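Local coordinates for protein aminotransferase, class I (Staphylococcus aureus, PDB 2O1B) that probably catalyses the pyridoxal-5'-phosphate-dependent transfer of amino groups between amino acids and 2-oxo acids, as an aspartate aminotransferase of class I, at residues A[222-226]-A[252-256]; A[245-251]-A[262-268]. All blocks are in the same frame, centred on the assembly; numbering follows the deposited sequence.

Interaction 1: A[222-226]-A[252-256]. With PLP (pyridoxal-5'-phosphate), chain B.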
ATOM      1  N   ALA A 222       0.879  17.954  -3.091  1.00 24.30           N
ATOM      2  CA  ALA A 222      -0.538  17.548  -3.201  1.00 24.14           C
ATOM      3  C   ALA A 222      -1.454  18.618  -3.783  1.00 24.76           C
ATOM      4  O   ALA A 222      -2.419  18.295  -4.503  1.00 25.00           O
ATOM      5  CB  ALA A 222      -1.056  17.111  -1.848  1.00 24.58           C
ATOM      6  N   TYR A 223      -1.160  19.886  -3.472  1.00 25.00           N
ATOM      7  CA  TYR A 223      -1.975  21.008  -3.949  1.00 24.99           C
ATOM      8  C   TYR A 223      -1.320  21.820  -5.051  1.00 24.31           C
ATOM      9  O   TYR A 223      -1.660  22.981  -5.256  1.00 24.57           O
ATOM     10  CB  TYR A 223      -2.423  21.893  -2.782  1.00 25.42           C
ATOM     11  CG  TYR A 223      -3.461  21.199  -1.932  1.00 26.17           C
ATOM     12  CD1 TYR A 223      -3.143  20.728  -0.661  1.00 25.90           C
ATOM     13  CD2 TYR A 223      -4.748  20.968  -2.428  1.00 26.61           C
ATOM     14  CE1 TYR A 223      -4.095  20.070   0.111  1.00 27.12           C
ATOM     15  CE2 TYR A 223      -5.704  20.316  -1.664  1.00 26.89           C
ATOM     16  CZ  TYR A 223      -5.371  19.870  -0.402  1.00 26.08           C
ATOM     17  OH  TYR A 223      -6.323  19.220   0.353  1.00 27.90           O
ATOM     18  N   GLY A 224      -0.389  21.190  -5.761  1.00 23.67           N
ATOM     19  CA  GLY A 224       0.295  21.799  -6.889  1.00 23.17           C
ATOM     20  C   GLY A 224      -0.606  22.497  -7.888  1.00 22.87           C
ATOM     21  O   GLY A 224      -0.255  23.576  -8.378  1.00 23.18           O
ATOM     22  N   ALA A 225      -1.774  21.914  -8.154  1.00 23.03           N
ATOM     23  CA  ALA A 225      -2.729  22.448  -9.153  1.00 23.27           C
ATOM     24  C   ALA A 225      -3.435  23.740  -8.721  1.00 23.33           C
ATOM     25  O   ALA A 225      -3.939  24.499  -9.562  1.00 23.77           O
ATOM     26  CB  ALA A 225      -3.775  21.392  -9.480  1.00 23.29           C
ATOM     27  N   PHE A 226      -3.487  23.965  -7.408  1.00 23.61           N
ATOM     28  CA  PHE A 226      -4.285  25.026  -6.805  1.00 23.17           C
ATOM     29  C   PHE A 226      -3.356  26.188  -6.395  1.00 23.70           C
ATOM     30  O   PHE A 226      -2.819  26.220  -5.288  1.00 22.52           O
ATOM     31  CB  PHE A 226      -5.089  24.449  -5.615  1.00 24.08           C
ATOM     32  CG  PHE A 226      -5.955  23.241  -5.983  1.00 23.74           C
ATOM     33  CD1 PHE A 226      -7.301  23.398  -6.304  1.00 24.66           C
ATOM     34  CD2 PHE A 226      -5.408  21.949  -6.025  1.00 24.74           C
ATOM     35  CE1 PHE A 226      -8.091  22.294  -6.651  1.00 23.32           C
ATOM     36  CE2 PHE A 226      -6.181  20.851  -6.376  1.00 22.95           C
ATOM     37  CZ  PHE A 226      -7.537  21.027  -6.697  1.00 24.26           C
ATOM     38  N   SER A 252      -5.160  12.875  -6.623  1.00 24.53           N
ATOM     39  CA  SER A 252      -6.382  12.944  -5.809  1.00 24.58           C
ATOM     40  C   SER A 252      -7.180  14.235  -5.939  1.00 25.00           C
ATOM     41  O   SER A 252      -8.373  14.207  -6.279  1.00 24.92           O
ATOM     42  CB  SER A 252      -6.057  12.710  -4.329  1.00 24.55           C
ATOM     43  OG  SER A 252      -5.661  11.374  -4.102  1.00 24.11           O
ATOM     44  N   LYS A 253      -6.536  15.368  -5.656  1.00 24.92           N
ATOM     45  CA  LYS A 253      -7.268  16.639  -5.608  1.00 24.65           C
ATOM     46  C   LYS A 253      -7.385  17.277  -6.974  1.00 24.26           C
ATOM     47  O   LYS A 253      -8.476  17.648  -7.390  1.00 23.79           O
ATOM     48  CB  LYS A 253      -6.660  17.616  -4.600  1.00 24.83           C
ATOM     49  CG  LYS A 253      -7.091  17.315  -3.183  1.00 25.43           C
ATOM     50  CD  LYS A 253      -5.948  16.756  -2.385  1.00 25.97           C
ATOM     51  CE  LYS A 253      -6.478  16.200  -1.094  1.00 27.03           C
ATOM     52  NZ  LYS A 253      -5.471  16.397  -0.017  1.00 27.15           N
ATOM     53  N   GLY A 254      -6.262  17.372  -7.677  1.00 24.10           N
ATOM     54  CA  GLY A 254      -6.258  17.915  -9.034  1.00 23.65           C
ATOM     55  C   GLY A 254      -7.289  17.300  -9.966  1.00 23.87           C
ATOM     56  O   GLY A 254      -7.968  18.024 -10.700  1.00 23.63           O
ATOM     57  N   TYR A 255      -7.415  15.969  -9.936  1.00 23.57           N
ATOM     58  CA  TYR A 255      -8.254  15.250 -10.910  1.00 23.45           C
ATOM     59  C   TYR A 255      -9.553  14.666 -10.334  1.00 23.16           C
ATOM     60  O   TYR A 255     -10.289  13.964 -11.042  1.00 22.60           O
ATOM     61  CB  TYR A 255      -7.452  14.152 -11.640  1.00 23.28           C
ATOM     62  CG  TYR A 255      -6.231  14.639 -12.392  1.00 23.32           C
ATOM     63  CD1 TYR A 255      -4.943  14.485 -11.856  1.00 25.16           C
ATOM     64  CD2 TYR A 255      -6.355  15.264 -13.625  1.00 24.80           C
ATOM     65  CE1 TYR A 255      -3.811  14.931 -12.551  1.00 24.55           C
ATOM     66  CE2 TYR A 255      -5.237  15.722 -14.316  1.00 25.87           C
ATOM     67  CZ  TYR A 255      -3.973  15.547 -13.779  1.00 23.58           C
ATOM     68  OH  TYR A 255      -2.883  15.995 -14.481  1.00 23.61           O
ATOM     69  N   ASN A 256      -9.859  14.987  -9.075  1.00 22.73           N
ATOM     70  CA  ASN A 256     -11.039  14.423  -8.400  1.00 22.86           C
ATOM     71  C   ASN A 256     -10.984  12.890  -8.426  1.00 22.99           C
ATOM     72  O   ASN A 256     -11.944  12.220  -8.806  1.00 23.13           O
ATOM     73  CB  ASN A 256     -12.354  14.946  -9.011  1.00 22.76           C
ATOM     74  CG  ASN A 256     -12.580  16.428  -8.749  1.00 23.16           C
ATOM     75  OD1 ASN A 256     -11.895  17.040  -7.927  1.00 23.65           O
ATOM     76  ND2 ASN A 256     -13.549  17.010  -9.447  1.00 21.34           N
TER
HETATM   77  N1  PLP B 400      -0.277  15.612   1.563  1.00 16.80           N
HETATM   78  C2  PLP B 400      -1.147  16.678   1.698  1.00 18.21           C
HETATM   79  C2A PLP B 400      -0.602  18.031   2.064  1.00 17.70           C
HETATM   80  C3  PLP B 400      -2.506  16.469   1.454  1.00 17.69           C
HETATM   81  O3  PLP B 400      -3.405  17.491   1.570  1.00 20.28           O
HETATM   82  C4  PLP B 400      -2.970  15.198   1.090  1.00 18.49           C
HETATM   83  C4A PLP B 400      -4.257  15.125   0.323  1.00 17.73           C
HETATM   84  C5  PLP B 400      -2.080  14.127   0.974  1.00 18.05           C
HETATM   85  C6  PLP B 400      -0.724  14.345   1.218  1.00 18.26           C
HETATM   86  C5A PLP B 400      -2.559  12.728   0.608  1.00 19.43           C
HETATM   87  O4P PLP B 400      -2.906  12.609  -0.759  1.00 21.63           O
HETATM   88  P   PLP B 400      -3.271  11.170  -1.397  1.00 20.36           P
HETATM   89  O1P PLP B 400      -4.767  11.109  -1.662  1.00 18.00           O
HETATM   90  O2P PLP B 400      -2.854  10.120  -0.402  1.00 18.93           O
HETATM   91  O3P PLP B 400      -2.515  11.053  -2.689  1.00 19.72           O
HETATM   92  O   HOH W   1      -3.849  16.451  -5.908  1.00 16.12           O
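Lys253 meets the rings of Tyr223 and Phe226 in two different ways. The Phe226 ring turns its edge to the peptide joining Lys253 to Gly254: CZ lies 3.6 Å from Lys253 O, with Gly254 N also near the ring plane, while its CE2 touches Lys253 CB. The CD2 of Phe226 in turn lies in plane at the edge of the Tyr223 ring. The cofactor is the third flat group, and Ala222 CB rests over one face of its pyridine ring, 3.6 Å from PLP C2. Tyr223 comes to PLP O3 obliquely, with CE1 3.0 Å from that oxygen.

The lysine chain bends at its second torsion (chi2 109°) and again at its fourth, and its CG and CD pass slantwise across Tyr223 at CE2 before NZ reaches the cofactor. There Lys253 NZ is covalently bound to PLP C4A, with 1.8 Å modelled between them. NZ also gives a bent hydrogen bond (137° at the hydrogen) to Tyr223 OH, 3.0 Å away. That hydroxyl has a second partner in Tyr338, so the phenol is fixed from beyond the lysine as well. Next to the lysine, Ser252 OG donates to PLP O1P at 2.6 Å and helps to anchor the phosphate. A water joins the two backbones by donating to Ala222 O (2.7 Å) and accepting from Gly254 N (3.1 Å).

A lysine joined to C4A, a tyrosine beside NZ and O3, and a small residue against the pyridine face together are characteristic of the internal aldimine site of fold-type I aminotransferases.

Interaction 2: A[245-251]-A[262-268]. With PLP (pyridoxal-5'-phosphate), chain B.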
ATOM      1  N   ALA A 245      16.472  16.914  -3.270  1.00 22.98           N
ATOM      2  CA  ALA A 245      15.047  16.696  -3.039  1.00 22.58           C
ATOM      3  C   ALA A 245      14.343  15.720  -3.974  1.00 22.20           C
ATOM      4  O   ALA A 245      14.775  15.489  -5.115  1.00 21.68           O
ATOM      5  CB  ALA A 245      14.306  18.033  -3.072  1.00 22.54           C
ATOM      6  N   ILE A 246      13.245  15.159  -3.465  1.00 22.15           N
ATOM      7  CA  ILE A 246      12.211  14.559  -4.308  1.00 22.28           C
ATOM      8  C   ILE A 246      10.947  15.365  -4.116  1.00 22.70           C
ATOM      9  O   ILE A 246      10.762  16.020  -3.088  1.00 22.80           O
ATOM     10  CB  ILE A 246      11.905  13.070  -3.961  1.00 22.22           C
ATOM     11  CG1 ILE A 246      11.544  12.904  -2.477  1.00 22.97           C
ATOM     12  CG2 ILE A 246      13.062  12.173  -4.377  1.00 21.44           C
ATOM     13  CD1 ILE A 246      10.986  11.509  -2.117  1.00 22.19           C
ATOM     14  N   GLU A 247      10.082  15.323  -5.121  1.00 23.13           N
ATOM     15  CA  GLU A 247       8.778  15.945  -5.035  1.00 23.17           C
ATOM     16  C   GLU A 247       7.712  14.880  -5.211  1.00 23.22           C
ATOM     17  O   GLU A 247       7.828  14.020  -6.077  1.00 23.36           O
ATOM     18  CB  GLU A 247       8.646  16.981  -6.119  1.00 23.76           C
ATOM     19  CG  GLU A 247       7.446  17.873  -5.973  1.00 24.01           C
ATOM     20  CD  GLU A 247       7.665  19.134  -6.718  1.00 25.68           C
ATOM     21  OE1 GLU A 247       7.568  19.110  -7.972  1.00 24.89           O
ATOM     22  OE2 GLU A 247       7.968  20.138  -6.046  1.00 23.22           O
ATOM     23  N   ILE A 248       6.668  14.949  -4.393  1.00 23.40           N
ATOM     24  CA  ILE A 248       5.584  13.965  -4.454  1.00 22.77           C
ATOM     25  C   ILE A 248       4.305  14.655  -4.942  1.00 22.64           C
ATOM     26  O   ILE A 248       3.904  15.696  -4.431  1.00 22.87           O
ATOM     27  CB  ILE A 248       5.431  13.236  -3.113  1.00 22.63           C
ATOM     28  CG1 ILE A 248       6.575  12.212  -2.967  1.00 21.86           C
ATOM     29  CG2 ILE A 248       4.064  12.543  -3.017  1.00 22.69           C
ATOM     30  CD1 ILE A 248       6.658  11.511  -1.662  1.00 21.37           C
ATOM     31  N   TYR A 249       3.709  14.085  -5.971  1.00 22.94           N
ATOM     32  CA  TYR A 249       2.568  14.681  -6.652  1.00 22.47           C
ATOM     33  C   TYR A 249       1.403  13.703  -6.604  1.00 23.33           C
ATOM     34  O   TYR A 249       1.601  12.511  -6.847  1.00 23.50           O
ATOM     35  CB  TYR A 249       2.934  14.978  -8.111  1.00 22.25           C
ATOM     36  CG  TYR A 249       1.913  15.836  -8.830  1.00 21.76           C
ATOM     37  CD1 TYR A 249       2.033  17.235  -8.835  1.00 22.28           C
ATOM     38  CD2 TYR A 249       0.816  15.260  -9.488  1.00 22.19           C
ATOM     39  CE1 TYR A 249       1.073  18.041  -9.470  1.00 20.74           C
ATOM     40  CE2 TYR A 249      -0.139  16.055 -10.130  1.00 21.35           C
ATOM     41  CZ  TYR A 249      -0.007  17.442 -10.105  1.00 22.23           C
ATOM     42  OH  TYR A 249      -0.953  18.225 -10.729  1.00 22.63           O
ATOM     43  N   SER A 250       0.200  14.209  -6.311  1.00 22.96           N
ATOM     44  CA  SER A 250      -0.989  13.374  -6.186  1.00 23.50           C
ATOM     45  C   SER A 250      -2.004  13.678  -7.277  1.00 23.02           C
ATOM     46  O   SER A 250      -2.179  14.835  -7.653  1.00 23.39           O
ATOM     47  CB  SER A 250      -1.660  13.590  -4.824  1.00 23.70           C
ATOM     48  OG  SER A 250      -2.848  12.820  -4.743  1.00 24.78           O
ATOM     49  N   LEU A 251      -2.673  12.641  -7.777  1.00 23.25           N
ATOM     50  CA  LEU A 251      -3.833  12.827  -8.671  1.00 23.72           C
ATOM     51  C   LEU A 251      -5.174  13.045  -7.940  1.00 23.91           C
ATOM     52  O   LEU A 251      -6.199  13.370  -8.561  1.00 23.61           O
ATOM     53  CB  LEU A 251      -3.950  11.653  -9.649  1.00 23.89           C
ATOM     54  CG  LEU A 251      -2.923  11.561 -10.790  1.00 23.29           C
ATOM     55  CD1 LEU A 251      -1.582  11.003 -10.340  1.00 23.63           C
ATOM     56  CD2 LEU A 251      -3.483  10.709 -11.923  1.00 24.57           C
ATOM     57  N   VAL A 262      -3.664   6.965  -6.281  1.00 24.44           N
ATOM     58  CA  VAL A 262      -2.579   7.046  -7.258  1.00 24.56           C
ATOM     59  C   VAL A 262      -1.832   8.383  -7.193  1.00 24.91           C
ATOM     60  O   VAL A 262      -2.439   9.454  -7.141  1.00 25.03           O
ATOM     61  CB  VAL A 262      -3.084   6.766  -8.703  1.00 24.74           C
ATOM     62  CG1 VAL A 262      -4.145   7.779  -9.123  1.00 24.48           C
ATOM     63  CG2 VAL A 262      -1.912   6.755  -9.680  1.00 23.56           C
ATOM     64  N   GLY A 263      -0.507   8.298  -7.177  1.00 25.26           N
ATOM     65  CA  GLY A 263       0.371   9.466  -7.160  1.00 25.16           C
ATOM     66  C   GLY A 263       1.754   9.024  -7.603  1.00 24.81           C
ATOM     67  O   GLY A 263       1.930   7.894  -8.070  1.00 24.67           O
ATOM     68  N   PHE A 264       2.735   9.914  -7.474  1.00 24.52           N
ATOM     69  CA  PHE A 264       4.113   9.564  -7.810  1.00 24.41           C
ATOM     70  C   PHE A 264       5.126  10.448  -7.105  1.00 24.71           C
ATOM     71  O   PHE A 264       4.812  11.576  -6.712  1.00 24.83           O
ATOM     72  CB  PHE A 264       4.342   9.572  -9.329  1.00 24.44           C
ATOM     73  CG  PHE A 264       4.012  10.873  -9.997  1.00 23.98           C
ATOM     74  CD1 PHE A 264       2.769  11.069 -10.586  1.00 24.24           C
ATOM     75  CD2 PHE A 264       4.957  11.889 -10.074  1.00 24.21           C
ATOM     76  CE1 PHE A 264       2.462  12.278 -11.219  1.00 25.00           C
ATOM     77  CE2 PHE A 264       4.664  13.087 -10.710  1.00 25.74           C
ATOM     78  CZ  PHE A 264       3.410  13.279 -11.288  1.00 23.11           C
ATOM     79  N   ALA A 265       6.328   9.897  -6.931  1.00 24.77           N
ATOM     80  CA  ALA A 265       7.487  10.616  -6.437  1.00 24.93           C
ATOM     81  C   ALA A 265       8.395  10.868  -7.623  1.00 24.85           C
ATOM     82  O   ALA A 265       8.501  10.028  -8.526  1.00 24.72           O
ATOM     83  CB  ALA A 265       8.219   9.804  -5.381  1.00 25.21           C
ATOM     84  N   VAL A 266       9.064  12.015  -7.602  1.00 24.54           N
ATOM     85  CA  VAL A 266       9.909  12.445  -8.719  0.50 24.49           C
ATOM     86  C   VAL A 266      11.139  13.177  -8.189  1.00 24.57           C
ATOM     87  O   VAL A 266      11.051  13.939  -7.230  1.00 24.89           O
ATOM     88  CB  VAL A 266       9.090  13.303  -9.739  0.50 24.66           C
ATOM     89  CG1 VAL A 266       9.894  14.434 -10.298  0.50 24.51           C
ATOM     90  CG2 VAL A 266       8.544  12.436 -10.860  0.50 23.47           C
ATOM     91  N   GLY A 267      12.312  12.902  -8.767  1.00 24.78           N
ATOM     92  CA  GLY A 267      13.532  13.629  -8.380  1.00 24.26           C
ATOM     93  C   GLY A 267      14.793  12.859  -8.021  1.00 24.63           C
ATOM     94  O   GLY A 267      15.186  11.926  -8.738  1.00 24.39           O
ATOM     95  N   ASN A 268      15.443  13.275  -6.926  1.00 24.36           N
ATOM     96  CA  ASN A 268      16.730  12.707  -6.477  1.00 24.47           C
ATOM     97  C   ASN A 268      16.836  11.210  -6.704  1.00 24.60           C
ATOM     98  O   ASN A 268      16.057  10.454  -6.123  1.00 24.54           O
ATOM     99  CB  ASN A 268      16.970  12.982  -4.990  1.00 24.21           C
ATOM    100  CG  ASN A 268      18.398  12.648  -4.558  1.00 26.28           C
ATOM    101  OD1 ASN A 268      19.330  13.419  -4.801  1.00 27.34           O
ATOM    102  ND2 ASN A 268      18.575  11.494  -3.924  1.00 26.19           N
TER
HETATM  103  N1  PLP B 400      -0.277  15.612   1.563  1.00 16.80           N
HETATM  104  C2  PLP B 400      -1.147  16.678   1.698  1.00 18.21           C
HETATM  105  C2A PLP B 400      -0.602  18.031   2.064  1.00 17.70           C
HETATM  106  C3  PLP B 400      -2.506  16.469   1.454  1.00 17.69           C
HETATM  107  O3  PLP B 400      -3.405  17.491   1.570  1.00 20.28           O
HETATM  108  C4  PLP B 400      -2.970  15.198   1.090  1.00 18.49           C
HETATM  109  C4A PLP B 400      -4.257  15.125   0.323  1.00 17.73           C
HETATM  110  C5  PLP B 400      -2.080  14.127   0.974  1.00 18.05           C
HETATM  111  C6  PLP B 400      -0.724  14.345   1.218  1.00 18.26           C
HETATM  112  C5A PLP B 400      -2.559  12.728   0.608  1.00 19.43           C
HETATM  113  O4P PLP B 400      -2.906  12.609  -0.759  1.00 21.63           O
HETATM  114  P   PLP B 400      -3.271  11.170  -1.397  1.00 20.36           P
HETATM  115  O1P PLP B 400      -4.767  11.109  -1.662  1.00 18.00           O
HETATM  116  O2P PLP B 400      -2.854  10.120  -0.402  1.00 18.93           O
HETATM  117  O3P PLP B 400      -2.515  11.053  -2.689  1.00 19.72           O
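Glu247 and Val266 form one antiparallel hydrogen-bonded pair and Tyr249 and Phe264 the next, so that four bonds satisfy both the N-H and the carbonyl of each residue. Glu247 N reaches Val266 O at 2.7 Å, and the return bond from Val266 N to Glu247 O is less straight, 140° at the hydrogen. In the second pair Tyr249 N donates to Phe264 O at 2.8 Å, and Phe264 N returns a bond to Tyr249 O at 2.9 Å. The ladder continues past both ends of the shorter strand: Asn268 N, at the N-cap of helix 269-282, bonds to Ala245 O, and Leu251 N makes a longer bond of 3.3 Å to Val262 O. Carbonyls already engaged also receive CA-H contacts, as where Ala265 CA approaches Glu247 O.

Two polar side chains, Ser250 and Glu247, find their partners beyond this ladder. Ser250 OG donates to PLP O3P at 2.7 Å and is also hydrogen-bonded to Ser252 N, which ties the strand end to the phosphate. The Glu247 carboxylate is held by Tyr98, Ser234 and the backbone N of Ile235.

Tyr249 CB lies over one face of the Phe264 ring, a CH-pi contact at 3.9 Å from the centroid. The two rings run side by side with near-parallel planes, slid so far apart that they barely overlap.

Across the sheet, strand 245-250 has strand 216-220 on its other side, where the backbone of Ile246 bonds to Ile217 and His219 and that of Ile248 to His219 and Phe221. Strand 263-267 has strand 112-115, with Gly263 bonded to Leu115. Ile248 and Ala265 face helices 118-129 and 269-282 respectively, whereas Tyr249, Phe264 and Val266 pack against helix 88-102.

The centres of interactions 1 and 2 lie 13 Å apart, and their segments alternate along the chain: 222-226, 245-251, 252-256, 262-268. Strand 245-250 runs straight on into the lysine-bearing loop, and the chain then returns as strand 263-267. Strand 216-220, the sheet neighbour of 245-250, leads into the loop that holds 222-226. Interaction 2 is thus built within the seven-stranded mixed sheet of the large domain, and interaction 1 in the loops that follow two adjacent strands of it. Both touch the same PLP, an arrangement that illustrates how this fold places a cofactor at strand ends, with Tyr81 of the second subunit completing the pocket.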